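PDB 5E75: SusD-like protein BACOVA_02651 from Bacteroides ovatus, which binds polysaccharide at the cell surface and probably captures xyloglucan before its transport into the periplasm for degradation. Local coordinates for residues M85-I90 and L115-A120; C119-M124 and I132-N137; E171-D174 and A178-W181; Q290-E293 and R299-A302; E410-F415 and L437-N442. All blocks are in the same frame, centred on the assembly; numbering follows the deposited sequence.

Contact 1: M85-I90 and L115-A120; sequences MANSVI and LMRACA. With EDO (1,2-ethanediol), chain C.
A86 and R117 mark the closest backbone approach between two helices running antiparallel, their CA atoms 6.1 Å apart and the local axes 9.6 Å apart at a signed crossing angle of -160°. The apolar part of the contact is small: A86 CB lies 3.9 Å from R117 CB, and the small side chain on one helix lets the base of the long one on the other sit close. I90 adds its CD1, which reaches over one face of the R117 guanidinium, 3.8 Å from NH1, the two side chains crossing at about a right angle. The polar part is one hydrogen bond, R117 NH1 to N87 OD1 at 2.7 Å. Its acceptor lies at the guanidinium edge, near that plane, while the donor is tilted 22° from the carbonyl plane of the amide. R117 can reach it because CG stands anti to the backbone N (chi1 -173°) and the chain bends at chi3. Such antiparallel helix pairing fits the TPR-like helical core of the SusD family. The guanidinium is buried, and its NH2 forms a salt bridge with D161 on helix 151-168, so one arginine joins three helices; that carboxylate probably offsets the arginine's charge.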
# COMPACT_ATOMS: atom_id res chain seq x y z
N MET A 85 -16.48 -7.30 -9.70
CA MET A 85 -16.45 -8.69 -9.21
C MET A 85 -17.19 -8.86 -7.88
O MET A 85 -17.90 -9.86 -7.67
CB MET A 85 -15.03 -9.25 -9.09
CG MET A 85 -15.07 -10.74 -8.77
SD MET A 85 -13.48 -11.55 -8.58
CE MET A 85 -12.81 -11.32 -10.20
N ALA A 86 -16.99 -7.93 -6.96
CA ALA A 86 -17.71 -7.94 -5.69
C ALA A 86 -19.22 -7.94 -5.95
O ALA A 86 -19.98 -8.72 -5.34
CB ALA A 86 -17.31 -6.73 -4.84
N ASN A 87 -19.66 -7.06 -6.84
CA ASN A 87 -21.09 -6.98 -7.17
C ASN A 87 -21.60 -8.31 -7.76
O ASN A 87 -22.70 -8.77 -7.42
CB ASN A 87 -21.36 -5.82 -8.12
CG ASN A 87 -21.09 -4.48 -7.48
OD1 ASN A 87 -20.96 -4.37 -6.26
ND2 ASN A 87 -21.02 -3.44 -8.31
N SER A 88 -20.79 -8.93 -8.60
CA SER A 88 -21.17 -10.21 -9.19
C SER A 88 -21.28 -11.30 -8.14
O SER A 88 -22.21 -12.12 -8.18
CB SER A 88 -20.19 -10.62 -10.27
OG SER A 88 -20.31 -9.79 -11.41
N VAL A 89 -20.33 -11.35 -7.20
CA VAL A 89 -20.41 -12.30 -6.10
C VAL A 89 -21.67 -12.10 -5.27
O VAL A 89 -22.37 -13.06 -4.93
CB VAL A 89 -19.16 -12.18 -5.18
CG1 VAL A 89 -19.36 -12.90 -3.85
CG2 VAL A 89 -17.95 -12.72 -5.90
N ILE A 90 -22.00 -10.86 -4.92
CA ILE A 90 -23.19 -10.58 -4.12
C ILE A 90 -24.43 -11.08 -4.88
O ILE A 90 -25.31 -11.71 -4.29
CB ILE A 90 -23.28 -9.08 -3.77
CG1 ILE A 90 -22.14 -8.69 -2.81
CG2 ILE A 90 -24.62 -8.75 -3.13
CD1 ILE A 90 -21.93 -7.19 -2.73
N LEU A 115 -16.01 -6.23 1.72
CA LEU A 115 -14.69 -5.80 2.22
C LEU A 115 -13.79 -5.38 1.08
O LEU A 115 -13.12 -4.34 1.15
CB LEU A 115 -14.04 -6.93 3.02
CG LEU A 115 -12.59 -6.73 3.50
CD1 LEU A 115 -12.49 -5.49 4.37
CD2 LEU A 115 -12.02 -7.94 4.26
N MET A 116 -13.75 -6.17 0.02
CA MET A 116 -12.89 -5.84 -1.11
C MET A 116 -13.39 -4.61 -1.83
O MET A 116 -12.59 -3.75 -2.23
CB MET A 116 -12.74 -7.01 -2.08
CG MET A 116 -12.03 -8.20 -1.49
SD MET A 116 -10.36 -7.79 -0.99
CE MET A 116 -9.74 -9.40 -0.51
N ARG A 117 -14.70 -4.48 -1.99
CA ARG A 117 -15.27 -3.29 -2.61
C ARG A 117 -14.92 -2.04 -1.81
O ARG A 117 -14.56 -1.00 -2.38
CB ARG A 117 -16.79 -3.46 -2.72
CG ARG A 117 -17.49 -2.35 -3.50
CD ARG A 117 -18.93 -2.69 -3.81
NE ARG A 117 -19.78 -2.71 -2.64
CZ ARG A 117 -21.05 -3.10 -2.66
NH1 ARG A 117 -21.62 -3.51 -3.79
NH2 ARG A 117 -21.75 -3.07 -1.54
N ALA A 118 -14.97 -2.15 -0.49
CA ALA A 118 -14.59 -1.05 0.38
C ALA A 118 -13.13 -0.68 0.20
O ALA A 118 -12.79 0.49 0.10
CB ALA A 118 -14.87 -1.39 1.85
N CYS A 119 -12.26 -1.68 0.17
CA CYS A 119 -10.86 -1.39 -0.04
C CYS A 119 -10.59 -0.71 -1.37
O CYS A 119 -9.79 0.23 -1.44
CB CYS A 119 -10.02 -2.67 0.06
SG CYS A 119 -9.90 -3.37 1.74
N ALA A 120 -11.21 -1.18 -2.44
CA ALA A 120 -11.04 -0.57 -3.74
C ALA A 120 -11.48 0.89 -3.73
O ALA A 120 -10.76 1.75 -4.21
CB ALA A 120 -11.80 -1.37 -4.80
C1 EDO C . -6.85 0.25 3.01
O1 EDO C . -5.72 1.12 3.05
C2 EDO C . -7.07 -0.28 1.59
O2 EDO C . -7.84 0.64 0.81

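Contact 2: C119-M124 and I132-N137; sequences CAYFYM and ILIEDN. With EDO (1,2-ethanediol), chain C.
Y121, on helix 103-125, faces L133 in the irregular chain that follows this helix, and their CA atoms, the nearest pair across the contact, are still 8.3 Å apart, a gap spanned by the tyrosine side chain. Its hydroxyl does the polar work. OH donates to I132 O at 2.8 Å, lying in the carbonyl plane on a lone pair. The same OH receives a weak bond from I134 N at 3.0 Å, whose N-H...acceptor angle is 128°. L133 packs over the ring: CD2 stands 3.8 Å from the centroid and 13° off the normal, a CH-pi contact, with CG anti to its own carbonyl carbon (chi1 -65°) bringing that branch over the face. I134 touches the hydroxyl with CB at 3.9 Å. Y80 OH on helix 70-95 also bonds to I132 O, and F157 on helix 151-168 packs against L133. Elsewhere on the helix a 1,2-ethanediol, probably from the crystallisation liquor, donates from O2 to C119 O at 3.0 Å and sets that oxygen over the Y123 ring face. A phenylalanine in place of Y121 would probably leave I134 N without this acceptor and I132 O with one donor fewer, making the loop less firmly held. One buried hydroxyl thus meets two backbone groups, I132 O well and I134 N weakly, consistent with its helping to set the path of the irregular chain.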
# COMPACT_ATOMS: atom_id res chain seq x y z
N CYS A 119 -12.26 -1.68 0.17
CA CYS A 119 -10.86 -1.39 -0.04
C CYS A 119 -10.59 -0.71 -1.37
O CYS A 119 -9.79 0.23 -1.44
CB CYS A 119 -10.02 -2.67 0.06
SG CYS A 119 -9.90 -3.37 1.74
N ALA A 120 -11.21 -1.18 -2.44
CA ALA A 120 -11.04 -0.57 -3.74
C ALA A 120 -11.48 0.89 -3.73
O ALA A 120 -10.76 1.75 -4.21
CB ALA A 120 -11.80 -1.37 -4.80
N TYR A 121 -12.66 1.17 -3.18
CA TYR A 121 -13.14 2.54 -3.12
C TYR A 121 -12.26 3.40 -2.21
O TYR A 121 -12.06 4.57 -2.50
CB TYR A 121 -14.62 2.63 -2.72
CG TYR A 121 -15.56 2.45 -3.89
CD1 TYR A 121 -15.53 3.33 -4.96
CD2 TYR A 121 -16.46 1.40 -3.95
CE1 TYR A 121 -16.36 3.18 -6.04
CE2 TYR A 121 -17.30 1.24 -5.03
CZ TYR A 121 -17.26 2.13 -6.08
OH TYR A 121 -18.10 1.96 -7.17
N PHE A 122 -11.72 2.84 -1.14
CA PHE A 122 -10.86 3.63 -0.25
C PHE A 122 -9.55 3.99 -0.93
O PHE A 122 -9.04 5.11 -0.75
CB PHE A 122 -10.64 2.88 1.07
CG PHE A 122 -9.97 3.69 2.18
CD1 PHE A 122 -10.27 5.02 2.43
CD2 PHE A 122 -9.08 3.06 3.02
CE1 PHE A 122 -9.65 5.70 3.47
CE2 PHE A 122 -8.47 3.74 4.07
CZ PHE A 122 -8.75 5.04 4.28
N TYR A 123 -8.98 3.10 -1.74
CA TYR A 123 -7.84 3.48 -2.56
C TYR A 123 -8.23 4.59 -3.55
O TYR A 123 -7.55 5.62 -3.67
CB TYR A 123 -7.29 2.29 -3.34
CG TYR A 123 -6.50 1.27 -2.53
CD1 TYR A 123 -5.43 1.65 -1.72
CD2 TYR A 123 -6.80 -0.08 -2.63
CE1 TYR A 123 -4.72 0.71 -1.03
CE2 TYR A 123 -6.08 -1.04 -1.94
CZ TYR A 123 -5.02 -0.63 -1.14
OH TYR A 123 -4.28 -1.56 -0.42
N MET A 124 -9.34 4.39 -4.28
CA MET A 124 -9.75 5.38 -5.28
C MET A 124 -10.00 6.76 -4.70
O MET A 124 -9.68 7.79 -5.32
CB MET A 124 -10.99 4.92 -6.02
CG MET A 124 -10.71 3.76 -6.96
SD MET A 124 -11.93 3.55 -8.27
CE MET A 124 -13.06 2.53 -7.41
N ILE A 132 -17.35 7.02 -9.19
CA ILE A 132 -18.71 6.54 -9.40
C ILE A 132 -18.98 5.35 -8.47
O ILE A 132 -18.29 4.33 -8.56
CB ILE A 132 -18.89 6.09 -10.86
CG1 ILE A 132 -18.58 7.25 -11.80
CG2 ILE A 132 -20.30 5.59 -11.09
CD1 ILE A 132 -18.41 6.86 -13.25
N LEU A 133 -19.96 5.49 -7.59
CA LEU A 133 -20.39 4.40 -6.70
C LEU A 133 -21.36 3.48 -7.42
O LEU A 133 -22.32 3.95 -8.05
CB LEU A 133 -21.03 5.00 -5.45
CG LEU A 133 -20.06 5.81 -4.57
CD1 LEU A 133 -20.85 6.49 -3.47
CD2 LEU A 133 -18.97 4.92 -3.99
N ILE A 134 -21.09 2.18 -7.36
CA ILE A 134 -21.83 1.18 -8.13
C ILE A 134 -22.13 -0.04 -7.28
O ILE A 134 -21.20 -0.71 -6.81
CB ILE A 134 -21.03 0.64 -9.34
CG1 ILE A 134 -20.51 1.76 -10.21
CG2 ILE A 134 -21.91 -0.33 -10.16
CD1 ILE A 134 -19.49 1.30 -11.21
N GLU A 135 -23.41 -0.35 -7.10
CA GLU A 135 -23.83 -1.60 -6.48
C GLU A 135 -24.49 -2.56 -7.47
O GLU A 135 -24.59 -3.75 -7.18
CB GLU A 135 -24.82 -1.35 -5.35
CG GLU A 135 -24.28 -0.59 -4.17
CD GLU A 135 -25.34 -0.32 -3.13
OE1 GLU A 135 -25.74 -1.27 -2.42
OE2 GLU A 135 -25.79 0.84 -3.04
N ASP A 136 -24.94 -2.03 -8.61
CA ASP A 136 -25.67 -2.82 -9.62
C ASP A 136 -24.91 -2.76 -10.93
O ASP A 136 -24.96 -1.75 -11.64
CB ASP A 136 -27.08 -2.26 -9.80
CG ASP A 136 -27.95 -3.09 -10.73
OD1 ASP A 136 -27.42 -3.98 -11.42
OD2 ASP A 136 -29.18 -2.86 -10.75
N ASN A 137 -24.20 -3.83 -11.25
CA ASN A 137 -23.44 -3.88 -12.49
C ASN A 137 -24.31 -3.65 -13.72
O ASN A 137 -23.84 -3.10 -14.70
CB ASN A 137 -22.73 -5.22 -12.66
CG ASN A 137 -21.58 -5.41 -11.70
OD1 ASN A 137 -21.08 -4.45 -11.10
ND2 ASN A 137 -21.13 -6.64 -11.57
C1 EDO C . -6.85 0.25 3.01
O1 EDO C . -5.72 1.12 3.05
C2 EDO C . -7.07 -0.28 1.59
O2 EDO C . -7.84 0.64 0.81

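Contact 3: E171-D174 and A178-W181; sequences EQSD and ATSW
E171 meets W181 and S180 at the start of this turn. Its CG lies 3.9 Å from S180 OG, and its extended side chain carries CD to 3.7 Å from W181 CZ2, the carboxylate and indole planes being 39° apart. E171 O sits at the indole edge, near the ring plane, and E171 CB lies 3.7 Å from W181 NE1. The same carbonyl oxygen touches T179 CG2 at 3.5 Å. S173 directs its CB toward 178-181, its OG packed 3.3 Å from T179 CG2; the polar partner of that hydroxyl is R177 O, in the turn itself. The methyl comes to lie here because T179 holds CG2 anti to its carbonyl carbon, leaving OG1 (chi1 65°) to accept a weak capping bond from W181 N at 3.2 Å. A serine in place of W181 would probably open a gap beside E171 and strip the glutamate's aliphatic part of its neighbour. T179 is thus the N-cap of helix 180-195, and the contact closes the three-residue turn 175-177 within the loop that leads there from helix 151-168. W181 also packs on D217, V218 and N221 of helix 205-221, while L169 of the preceding loop touches A178.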
# COMPACT_ATOMS: atom_id res chain seq x y z
N GLU A 171 -13.95 -14.22 13.50
CA GLU A 171 -12.67 -13.85 14.09
C GLU A 171 -11.52 -14.71 13.57
O GLU A 171 -10.37 -14.28 13.58
CB GLU A 171 -12.71 -13.96 15.62
CG GLU A 171 -13.67 -12.97 16.27
CD GLU A 171 -13.63 -12.98 17.79
OE1 GLU A 171 -13.00 -13.87 18.39
OE2 GLU A 171 -14.25 -12.08 18.39
N GLN A 172 -11.85 -15.93 13.16
CA GLN A 172 -10.86 -16.82 12.55
C GLN A 172 -11.32 -17.18 11.15
O GLN A 172 -12.50 -17.14 10.85
CB GLN A 172 -10.67 -18.08 13.41
CG GLN A 172 -10.02 -17.79 14.76
CD GLN A 172 -9.43 -19.01 15.42
OE1 GLN A 172 -9.99 -20.11 15.37
NE2 GLN A 172 -8.27 -18.83 16.06
N SER A 173 -10.37 -17.54 10.29
CA SER A 173 -10.63 -17.87 8.91
C SER A 173 -9.61 -18.86 8.40
O SER A 173 -8.61 -19.13 9.06
CB SER A 173 -10.54 -16.61 8.05
OG SER A 173 -9.20 -16.13 8.06
N ASP A 174 -9.85 -19.38 7.22
CA ASP A 174 -8.86 -20.16 6.50
C ASP A 174 -7.66 -19.25 6.26
O ASP A 174 -7.82 -18.04 6.03
CB ASP A 174 -9.40 -20.62 5.15
CG ASP A 174 -10.54 -21.62 5.25
OD1 ASP A 174 -10.77 -22.20 6.34
OD2 ASP A 174 -11.19 -21.84 4.22
N ALA A 178 -10.05 -13.28 4.78
CA ALA A 178 -10.28 -12.17 5.69
C ALA A 178 -11.02 -12.59 6.95
O ALA A 178 -11.89 -13.45 6.93
CB ALA A 178 -11.07 -11.10 4.98
N THR A 179 -10.66 -11.94 8.05
CA THR A 179 -11.39 -12.05 9.30
C THR A 179 -12.06 -10.72 9.65
O THR A 179 -11.78 -9.68 9.04
CB THR A 179 -10.46 -12.38 10.46
OG1 THR A 179 -9.54 -11.30 10.65
CG2 THR A 179 -9.68 -13.68 10.19
N SER A 180 -12.90 -10.73 10.67
CA SER A 180 -13.48 -9.48 11.14
C SER A 180 -12.43 -8.52 11.70
O SER A 180 -12.65 -7.32 11.68
CB SER A 180 -14.56 -9.74 12.18
OG SER A 180 -14.09 -10.57 13.21
N TRP A 181 -11.28 -9.03 12.15
CA TRP A 181 -10.19 -8.15 12.59
C TRP A 181 -9.67 -7.30 11.44
O TRP A 181 -9.33 -6.12 11.64
CB TRP A 181 -9.04 -8.95 13.21
CG TRP A 181 -9.45 -9.83 14.34
CD1 TRP A 181 -9.39 -11.19 14.37
CD2 TRP A 181 -10.00 -9.42 15.60
NE1 TRP A 181 -9.87 -11.65 15.57
CE2 TRP A 181 -10.25 -10.59 16.34
CE3 TRP A 181 -10.29 -8.18 16.18
CZ2 TRP A 181 -10.78 -10.56 17.62
CZ3 TRP A 181 -10.82 -8.16 17.46
CH2 TRP A 181 -11.07 -9.34 18.16

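Contact 4: Q290-E293 and R299-A302; sequences QQYE and RRNA
The short connection between helices 286-291 and 297-303, in the SusD-family region, brings Y292, just beyond the first helix, against R300 of the second, with 6.4 Å between their CA atoms. The tyrosine directs its CB toward the second helix and lays one ring face on the base of the arginine. R300 CA makes a CH-pi contact 3.9 Å from the ring centroid and 18° off its normal, displaced toward the rim. The aliphatic chain continues over the same ring, CG reaching 3.7 Å from Y292 CD2. It runs this way because R300 holds CG anti to the backbone N (chi1 -171°); the chain then bends at chi3 and takes the guanidinium away, its plane 75° from that of the ring. The interaction is therefore not a cation-pi stack. At its far end R300 NH2 donates to N301 OD1 at 3.0 Å. R299 contributes its backbone, C lying 4.0 Å from Y292 CE1. One face of the Y292 ring is thus covered by carbon atoms of R300, its CA and first methylenes; R299 spends its guanidinium on carboxylates, E410 of helix 404-415 foremost, whereas R300 meets the tyrosine through carbon.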
# COMPACT_ATOMS: atom_id res chain seq x y z
N GLN A 290 16.84 8.79 4.02
CA GLN A 290 17.13 9.60 5.19
C GLN A 290 16.09 9.44 6.29
O GLN A 290 16.30 9.86 7.42
CB GLN A 290 17.24 11.08 4.80
CG GLN A 290 18.48 11.38 4.00
CD GLN A 290 18.46 12.77 3.39
OE1 GLN A 290 17.40 13.38 3.23
NE2 GLN A 290 19.64 13.26 3.01
N GLN A 291 14.94 8.85 5.97
CA GLN A 291 13.92 8.62 7.00
C GLN A 291 14.35 7.55 7.99
O GLN A 291 13.93 7.58 9.16
CB GLN A 291 12.56 8.22 6.39
CG GLN A 291 11.97 9.23 5.43
CD GLN A 291 11.91 10.62 5.99
OE1 GLN A 291 12.57 11.54 5.50
NE2 GLN A 291 11.15 10.78 7.04
N TYR A 292 15.15 6.59 7.56
CA TYR A 292 15.60 5.56 8.48
C TYR A 292 16.58 6.14 9.49
O TYR A 292 17.63 6.67 9.13
CB TYR A 292 16.24 4.38 7.74
CG TYR A 292 15.32 3.75 6.72
CD1 TYR A 292 14.35 2.83 7.10
CD2 TYR A 292 15.40 4.10 5.38
CE1 TYR A 292 13.47 2.27 6.17
CE2 TYR A 292 14.53 3.55 4.44
CZ TYR A 292 13.58 2.64 4.84
OH TYR A 292 12.72 2.10 3.91
N GLU A 293 16.24 6.01 10.76
CA GLU A 293 17.17 6.38 11.81
C GLU A 293 18.40 5.49 11.72
O GLU A 293 18.34 4.38 11.20
CB GLU A 293 16.48 6.26 13.17
CG GLU A 293 15.33 7.28 13.28
CD GLU A 293 14.46 7.13 14.52
OE1 GLU A 293 14.94 6.61 15.53
OE2 GLU A 293 13.27 7.53 14.45
N ARG A 299 14.84 -2.52 9.20
CA ARG A 299 13.81 -2.10 8.27
C ARG A 299 14.45 -1.53 6.99
O ARG A 299 13.97 -1.79 5.89
CB ARG A 299 12.84 -1.10 8.90
CG ARG A 299 11.94 -1.73 9.97
CD ARG A 299 10.79 -0.81 10.38
NE ARG A 299 11.31 0.34 11.12
CZ ARG A 299 10.58 1.13 11.90
NH1 ARG A 299 9.28 0.93 12.04
NH2 ARG A 299 11.18 2.13 12.56
N ARG A 300 15.55 -0.79 7.12
CA ARG A 300 16.20 -0.27 5.93
C ARG A 300 16.66 -1.42 5.04
O ARG A 300 16.36 -1.43 3.85
CB ARG A 300 17.38 0.64 6.29
CG ARG A 300 17.93 1.38 5.07
CD ARG A 300 19.35 1.89 5.26
NE ARG A 300 20.25 0.76 5.39
CZ ARG A 300 21.37 0.74 6.11
NH1 ARG A 300 21.79 1.82 6.76
NH2 ARG A 300 22.07 -0.38 6.17
N ASN A 301 17.37 -2.39 5.60
CA ASN A 301 17.92 -3.47 4.77
C ASN A 301 16.83 -4.31 4.12
O ASN A 301 17.00 -4.81 2.98
CB ASN A 301 18.83 -4.40 5.58
CG ASN A 301 20.17 -3.81 5.89
OD1 ASN A 301 20.59 -2.82 5.29
ND2 ASN A 301 20.88 -4.42 6.85
N ALA A 302 15.71 -4.52 4.83
CA ALA A 302 14.63 -5.31 4.27
C ALA A 302 13.87 -4.57 3.18
O ALA A 302 13.05 -5.15 2.48
CB ALA A 302 13.67 -5.77 5.36

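Contact 5: E410-F415 and L437-N442; sequences ERRVEF and LNYFNN
R412 and Y439 approach from opposite directions and meet at their edges, the arginine reaching out from helix 404-415 and the tyrosine from helix 433-441. Their one direct bond is R412 NH1 to Y439 OH at 2.9 Å, with an N-H...acceptor angle of 148°. The hydroxyl lies at the guanidinium edge, tilted somewhat from its plane, and NH1 in turn lies near the plane of the phenol ring, at its edge. With the two planes 69° apart, this is an edge contact and not a cation-pi stack. R412 CD also touches the hydroxyl oxygen of Y439, at 3.2 Å. The CA atoms of R412 and Y439 are 13.1 Å apart, so two long side chains do all the bridging: Y439 sends CG anti to its backbone N (chi1 -172°), whereas R412 bends at chi3 and turns the NH1 edge toward the tyrosine. Both helices belong to the largely helical SusD-family fold, and the intervening chain includes helix 421-431, whose M425 packs on R412. The charge of R412 is met elsewhere, by a salt bridge from NH2 to D287 on helix 286-291. That second bond probably restrains the guanidinium from turning, so that NH1 stays directed at the hydroxyl. M288 and Q291 of the same helix also lie against R412. Behind Y439, the C-terminal end of helix 433-441 is tied back by N442 ND2, which donates to N438 O at 2.9 Å; the donor stands above that carbonyl plane.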
# COMPACT_ATOMS: atom_id res chain seq x y z
N GLU A 410 7.47 7.35 11.06
CA GLU A 410 7.36 5.96 11.45
C GLU A 410 6.60 5.16 10.40
O GLU A 410 6.99 4.05 10.05
CB GLU A 410 6.71 5.79 12.83
CG GLU A 410 7.04 4.45 13.49
CD GLU A 410 8.51 4.28 13.80
OE1 GLU A 410 9.21 5.32 13.99
OE2 GLU A 410 8.98 3.13 13.85
N ARG A 411 5.51 5.73 9.88
CA ARG A 411 4.76 5.04 8.84
C ARG A 411 5.59 4.89 7.57
O ARG A 411 5.58 3.83 6.95
CB ARG A 411 3.43 5.74 8.56
CG ARG A 411 2.43 5.59 9.69
CD ARG A 411 1.08 6.18 9.32
NE ARG A 411 0.42 5.38 8.31
CZ ARG A 411 -0.36 4.32 8.55
NH1 ARG A 411 -0.69 3.97 9.78
NH2 ARG A 411 -0.87 3.63 7.54
N ARG A 412 6.30 5.93 7.16
CA ARG A 412 7.11 5.83 5.95
C ARG A 412 8.09 4.67 6.04
O ARG A 412 8.22 3.89 5.08
CB ARG A 412 7.84 7.14 5.64
CG ARG A 412 6.92 8.25 5.16
CD ARG A 412 7.66 9.49 4.69
NE ARG A 412 8.43 9.21 3.48
CZ ARG A 412 9.37 10.00 2.96
NH1 ARG A 412 9.70 11.16 3.53
NH2 ARG A 412 10.01 9.61 1.87
N VAL A 413 8.81 4.56 7.17
CA VAL A 413 9.81 3.52 7.31
C VAL A 413 9.20 2.13 7.57
O VAL A 413 9.77 1.13 7.15
CB VAL A 413 10.91 3.84 8.38
CG1 VAL A 413 11.70 5.09 8.02
CG2 VAL A 413 10.35 3.99 9.74
N GLU A 414 8.06 2.06 8.22
CA GLU A 414 7.42 0.77 8.42
C GLU A 414 6.89 0.22 7.10
O GLU A 414 6.96 -1.00 6.88
CB GLU A 414 6.30 0.90 9.45
CG GLU A 414 5.61 -0.42 9.80
CD GLU A 414 6.50 -1.45 10.46
OE1 GLU A 414 7.55 -1.08 11.05
OE2 GLU A 414 6.14 -2.65 10.41
N PHE A 415 6.41 1.10 6.22
CA PHE A 415 5.65 0.65 5.03
C PHE A 415 6.32 0.97 3.70
O PHE A 415 5.68 0.88 2.65
CB PHE A 415 4.20 1.16 5.07
CG PHE A 415 3.46 0.68 6.26
CD1 PHE A 415 3.16 -0.66 6.38
CD2 PHE A 415 3.12 1.53 7.27
CE1 PHE A 415 2.54 -1.13 7.53
CE2 PHE A 415 2.48 1.08 8.40
CZ PHE A 415 2.19 -0.24 8.52
N LEU A 437 1.82 20.26 1.66
CA LEU A 437 2.41 20.81 0.45
C LEU A 437 3.86 21.23 0.73
O LEU A 437 4.75 21.01 -0.08
CB LEU A 437 1.60 21.99 -0.07
CG LEU A 437 0.24 21.62 -0.67
CD1 LEU A 437 -0.55 22.89 -0.98
CD2 LEU A 437 0.38 20.75 -1.91
N ASN A 438 4.10 21.82 1.90
CA ASN A 438 5.47 22.18 2.27
C ASN A 438 6.33 20.93 2.40
O ASN A 438 7.47 20.88 1.92
CB ASN A 438 5.47 22.97 3.57
CG ASN A 438 6.87 23.32 4.04
OD1 ASN A 438 7.42 22.67 4.93
ND2 ASN A 438 7.45 24.33 3.42
N TYR A 439 5.76 19.89 3.01
CA TYR A 439 6.44 18.60 3.13
C TYR A 439 6.82 18.07 1.73
O TYR A 439 7.97 17.73 1.47
CB TYR A 439 5.53 17.60 3.86
CG TYR A 439 6.17 16.28 4.23
CD1 TYR A 439 6.41 15.30 3.27
CD2 TYR A 439 6.52 16.00 5.54
CE1 TYR A 439 7.01 14.10 3.60
CE2 TYR A 439 7.10 14.79 5.88
CZ TYR A 439 7.34 13.85 4.91
OH TYR A 439 7.92 12.65 5.23
N PHE A 440 5.86 18.00 0.81
CA PHE A 440 6.13 17.43 -0.52
C PHE A 440 7.21 18.21 -1.27
O PHE A 440 8.05 17.62 -1.95
CB PHE A 440 4.85 17.38 -1.38
CG PHE A 440 3.72 16.59 -0.79
CD1 PHE A 440 3.94 15.48 0.01
CD2 PHE A 440 2.43 16.97 -1.04
CE1 PHE A 440 2.87 14.78 0.55
CE2 PHE A 440 1.37 16.27 -0.52
CZ PHE A 440 1.58 15.19 0.29
N ASN A 441 7.18 19.54 -1.14
CA ASN A 441 8.16 20.40 -1.78
C ASN A 441 9.53 20.34 -1.14
O ASN A 441 10.49 20.85 -1.71
CB ASN A 441 7.66 21.84 -1.80
CG ASN A 441 6.62 22.07 -2.89
OD1 ASN A 441 6.87 21.81 -4.06
ND2 ASN A 441 5.44 22.53 -2.50
N ASN A 442 9.63 19.73 0.02
CA ASN A 442 10.90 19.56 0.70
C ASN A 442 11.43 18.14 0.68
O ASN A 442 12.38 17.83 1.39
CB ASN A 442 10.81 20.10 2.13
CG ASN A 442 10.99 21.61 2.17
OD1 ASN A 442 12.12 22.10 2.08
ND2 ASN A 442 9.90 22.35 2.24

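How the contacts relate
From the N terminus, contact 1 closes the connection between helices 70-95 and 103-125. Contact 2 begins where it ends, sharing C119 and A120, and closes the seven residues 125-131. They touch: N87 ND2 probably bonds to both N137 OD1 and I134 O, joining the first helix to the later loop. Contact 3 follows in series, closing a three-residue turn just before helix 180-195; A178 packs on L115 of contact 1. In the SusD-family region contact 4 closes 294-298 and contact 5 the 21 residues that include helix 421-431; their centres are 13 Å apart, linked by salt bridges from R299 to E410 and E414. Contact 1 lies across the chain's centre, about 35 Å from contact 4 between centres. None nests within another.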